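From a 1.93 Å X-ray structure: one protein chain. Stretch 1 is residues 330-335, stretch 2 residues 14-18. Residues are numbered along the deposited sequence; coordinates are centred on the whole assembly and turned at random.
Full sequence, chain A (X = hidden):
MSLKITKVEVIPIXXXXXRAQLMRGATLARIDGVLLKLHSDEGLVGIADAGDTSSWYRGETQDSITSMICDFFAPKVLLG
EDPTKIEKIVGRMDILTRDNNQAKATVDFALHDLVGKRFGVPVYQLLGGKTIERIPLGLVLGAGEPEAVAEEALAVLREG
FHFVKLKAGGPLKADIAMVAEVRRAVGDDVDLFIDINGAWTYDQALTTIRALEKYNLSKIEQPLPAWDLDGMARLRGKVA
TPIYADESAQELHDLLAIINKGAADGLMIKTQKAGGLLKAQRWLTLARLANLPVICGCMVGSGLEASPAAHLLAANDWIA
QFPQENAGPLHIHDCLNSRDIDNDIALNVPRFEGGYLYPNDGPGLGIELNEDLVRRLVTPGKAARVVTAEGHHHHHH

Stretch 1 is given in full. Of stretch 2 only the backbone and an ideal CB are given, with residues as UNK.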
ATOM      1  N   LEU A 330     -30.784  34.991   5.868  1.00 21.96           N
ATOM      2  CA  LEU A 330     -30.487  36.018   4.871  1.00 21.02           C
ATOM      3  C   LEU A 330     -30.973  35.610   3.481  1.00 22.09           C
ATOM      4  O   LEU A 330     -31.338  36.460   2.673  1.00 20.30           O
ATOM      5  CB  LEU A 330     -28.981  36.321   4.829  1.00 19.97           C
ATOM      6  CG  LEU A 330     -28.324  36.768   6.140  1.00 20.85           C
ATOM      7  CD1 LEU A 330     -26.859  37.118   5.884  1.00 20.76           C
ATOM      8  CD2 LEU A 330     -29.055  37.971   6.705  1.00 21.86           C
ATOM      9  N   HIS A 331     -30.975  34.310   3.199  1.00 22.73           N
ATOM     10  CA  HIS A 331     -31.436  33.832   1.899  1.00 24.52           C
ATOM     11  C   HIS A 331     -32.965  33.853   1.861  1.00 24.30           C
ATOM     12  O   HIS A 331     -33.570  34.267   0.869  1.00 24.17           O
ATOM     13  CB  HIS A 331     -30.914  32.413   1.632  1.00 25.58           C
ATOM     14  CG  HIS A 331     -29.419  32.323   1.578  1.00 28.52           C
ATOM     15  ND1 HIS A 331     -28.700  31.416   2.327  1.00 30.06           N
ATOM     16  CD2 HIS A 331     -28.506  33.030   0.868  1.00 29.46           C
ATOM     17  CE1 HIS A 331     -27.409  31.567   2.081  1.00 30.80           C
ATOM     18  NE2 HIS A 331     -27.264  32.539   1.199  1.00 31.03           N
ATOM     19  N   ILE A 332     -33.594  33.418   2.948  1.00 23.25           N
ATOM     20  CA  ILE A 332     -35.052  33.403   3.003  1.00 24.46           C
ATOM     21  C   ILE A 332     -35.643  34.812   2.906  1.00 24.91           C
ATOM     22  O   ILE A 332     -36.634  35.039   2.201  1.00 23.67           O
ATOM     23  CB  ILE A 332     -35.561  32.739   4.315  1.00 24.41           C
ATOM     24  CG1 ILE A 332     -35.306  31.231   4.270  1.00 23.85           C
ATOM     25  CG2 ILE A 332     -37.053  33.017   4.512  1.00 22.18           C
ATOM     26  CD1 ILE A 332     -35.732  30.506   5.534  1.00 25.92           C
ATOM     27  N   HIS A 333     -35.030  35.758   3.609  1.00 23.48           N
ATOM     28  CA  HIS A 333     -35.525  37.129   3.625  1.00 24.40           C
ATOM     29  C   HIS A 333     -34.834  38.076   2.644  1.00 24.12           C
ATOM     30  O   HIS A 333     -34.981  39.290   2.735  1.00 24.98           O
ATOM     31  CB  HIS A 333     -35.436  37.669   5.051  1.00 22.59           C
ATOM     32  CG  HIS A 333     -36.229  36.871   6.036  1.00 23.77           C
ATOM     33  ND1 HIS A 333     -37.604  36.932   6.109  1.00 23.03           N
ATOM     34  CD2 HIS A 333     -35.846  35.945   6.947  1.00 23.74           C
ATOM     35  CE1 HIS A 333     -38.034  36.078   7.021  1.00 24.45           C
ATOM     36  NE2 HIS A 333     -36.987  35.466   7.543  1.00 24.09           N
ATOM     37  N   ASP A 334     -34.095  37.507   1.701  1.00 25.73           N
ATOM     38  CA  ASP A 334     -33.384  38.275   0.682  1.00 27.63           C
ATOM     39  C   ASP A 334     -32.787  39.597   1.187  1.00 27.94           C
ATOM     40  O   ASP A 334     -33.176  40.673   0.745  1.00 27.48           O
ATOM     41  CB  ASP A 334     -34.330  38.526  -0.502  1.00 29.06           C
ATOM     42  CG  ASP A 334     -33.613  39.071  -1.722  1.00 31.08           C
ATOM     43  OD1 ASP A 334     -32.447  38.705  -1.950  1.00 33.27           O
ATOM     44  OD2 ASP A 334     -34.219  39.856  -2.475  1.00 33.53           O
ATOM     45  N   CYS A 335     -31.838  39.505   2.114  1.00 26.67           N
ATOM     46  CA  CYS A 335     -31.166  40.683   2.665  1.00 26.69           C
ATOM     47  C   CYS A 335     -29.746  40.290   3.069  1.00 26.80           C
ATOM     48  O   CYS A 335     -29.374  39.116   2.954  1.00 28.27           O
ATOM     49  CB  CYS A 335     -31.931  41.226   3.873  1.00 26.23           C
ATOM     50  SG  CYS A 335     -32.380  39.967   5.062  1.00 28.40           S
ATOM     51  N   UNK A  14     -44.040  25.394   5.313  1.00 19.27           N
ATOM     52  CA  UNK A  14     -43.580  25.781   3.989  1.00 20.38           C
ATOM     53  C   UNK A  14     -43.338  27.286   4.052  1.00 20.95           C
ATOM     54  O   UNK A  14     -44.271  28.061   4.242  1.00 19.40           O
ATOM     55  CB  UNK A  14     -44.585  25.406   2.898  1.00 20.38           C
ATOM     56  N   UNK A  15     -42.081  27.692   3.897  1.00 21.22           N
ATOM     57  CA  UNK A  15     -41.723  29.105   3.968  1.00 20.72           C
ATOM     58  C   UNK A  15     -41.402  29.740   2.615  1.00 22.96           C
ATOM     59  O   UNK A  15     -40.491  29.312   1.913  1.00 22.62           O
ATOM     60  CB  UNK A  15     -40.519  29.273   4.898  1.00 20.72           C
ATOM     61  N   UNK A  16     -42.165  30.777   2.232  1.00 24.37           N
ATOM     62  CA  UNK A  16     -41.940  31.459   0.955  1.00 25.36           C
ATOM     63  C   UNK A  16     -40.633  32.258   0.984  1.00 27.12           C
ATOM     64  O   UNK A  16     -40.232  32.770   2.028  1.00 25.56           O
ATOM     65  CB  UNK A  16     -43.115  32.383   0.631  1.00 25.36           C
ATOM     66  N   UNK A  17     -39.986  32.364  -0.171  1.00 29.39           N
ATOM     67  CA  UNK A  17     -38.737  33.106  -0.304  1.00 31.13           C
ATOM     68  C   UNK A  17     -38.986  34.556  -0.729  1.00 32.84           C
ATOM     69  O   UNK A  17     -39.996  34.859  -1.382  1.00 32.66           O
ATOM     70  CB  UNK A  17     -37.820  32.414  -1.314  1.00 31.13           C
ATOM     71  N   UNK A  18     -38.052  35.434  -0.357  1.00 33.36           N
ATOM     72  CA  UNK A  18     -38.083  36.864  -0.695  1.00 34.79           C
ATOM     73  C   UNK A  18     -38.855  37.726   0.296  1.00 34.75           C
ATOM     74  O   UNK A  18     -38.460  38.865   0.584  1.00 35.37           O
ATOM     75  CB  UNK A  18     -38.694  37.045  -2.086  1.00 34.79           C
TER

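Position 14 lies in a strand, with phi/psi of -130/115, and its ideal CB has nothing of stretch 1 within 5.5 Å. Stretch 1 therefore sets no rule here, and almost any residue compatible with an extended backbone would pass. The deposited residue is Ser14, in the m rotamer, whose OG is hydrogen-bonded elsewhere in the structure.

Position 15 is the first to face the helix end. The backbone is still extended, at -106/120, and CA-to-CB points toward stretch 1, where the ideal CB stands 5.0 Å from Ile332 CD1. What is on offer is the aliphatic side chain of Ile332, with CG2 and CD1 both on the near side and no charge beside them. A gap of this size calls for a short apolar reach, so a beta-branched residue such as valine, isoleucine or threonine would suit, each also being at home in a strand. The residue is Thr15. Its methyl CG2 comes to 3.9 Å from Ile332 CG2, a methyl-to-methyl contact, while OG1, on the other branch, stays farther from the isoleucine.

Position 16 has CA-to-CB pointing away, and no atom of stretch 1 within 5.5 Å of the ideal CB. Its backbone, at -70/148, is open to many residues and is well within the range of proline. Pro16 occupies it, and the contact made here belongs to the main chain: its O lies 4.0 Å from Ile332 CG2.

At position 17 CA-to-CB runs sideways, and the ideal CB is 4.5 Å from Ile332 O and 5.1 Å from His331 O. The CA atoms of 17 and Ile332 are 5.0 Å apart, so the backbones already run close, and a side chain can profit by lying along the helix end. An apolar chain, whether the long, flexible methionine or the shorter, branched leucine, could lie against the flank of Ile332; a polar chain with a donor could instead explore the carbonyls. Met17 takes the apolar course. With chi1 and chi2 both m, it brings SD to 4.3 Å from Ile332 CG1 and likewise 4.3 Å from His331 O, covering isoleucine on a different branch from the one met by Thr15.

Position 18 owes its firmest link to the backbone. The N of position 18 donates to Ile332 O at 3.0 Å, with an N-H...acceptor angle of 139°, using a carbonyl at the end of the helix, just before His333 leaves helical phi/psi. Proline, lacking that hydrogen, could not make this bond. The phi of 88° favours glycine, though other residues can adopt it. CA-to-CB points away, yet the ideal CB is 4.9 Å from Asp334 CB, and the nearby carboxylate invites a long chain, particularly a basic one. The residue is Lys18. Its chain, m at chi1 and chi2, turns back so that Lys18 CD packs 3.6 Å from Asp334 OD2. Beyond CE the chain bends away, and Lys18 NZ ends 5.1 Å from Asp334 OD2; the close approach is made by the aliphatic stem, and the pair is not a salt bridge.

Stretch 2, residues 14-18: STPMK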
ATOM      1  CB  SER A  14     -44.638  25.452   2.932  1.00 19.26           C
ATOM      2  OG  SER A  14     -44.809  24.051   2.790  1.00 19.96           O
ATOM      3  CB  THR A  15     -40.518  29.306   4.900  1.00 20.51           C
ATOM      4  OG1 THR A  15     -40.787  28.679   6.155  1.00 21.26           O
ATOM      5  CG2 THR A  15     -40.253  30.786   5.128  1.00 20.81           C
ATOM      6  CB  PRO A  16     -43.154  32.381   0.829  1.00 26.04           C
ATOM      7  CG  PRO A  16     -44.203  31.721   1.694  1.00 26.05           C
ATOM      8  CD  PRO A  16     -43.402  31.260   2.874  1.00 24.60           C
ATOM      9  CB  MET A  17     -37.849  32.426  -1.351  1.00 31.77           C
ATOM     10  CG  MET A  17     -37.488  30.989  -1.020  1.00 32.87           C
ATOM     11  SD  MET A  17     -36.059  30.855   0.069  1.00 34.38           S
ATOM     12  CE  MET A  17     -34.802  30.444  -1.100  1.00 34.11           C
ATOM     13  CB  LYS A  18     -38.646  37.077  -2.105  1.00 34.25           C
ATOM     14  CG  LYS A  18     -37.793  36.503  -3.234  1.00 34.64           C
ATOM     15  CD  LYS A  18     -36.475  37.242  -3.400  1.00 35.59           C
ATOM     16  CE  LYS A  18     -35.796  36.850  -4.711  1.00 36.78           C
ATOM     17  NZ  LYS A  18     -36.738  37.011  -5.868  1.00 38.62           N
TER
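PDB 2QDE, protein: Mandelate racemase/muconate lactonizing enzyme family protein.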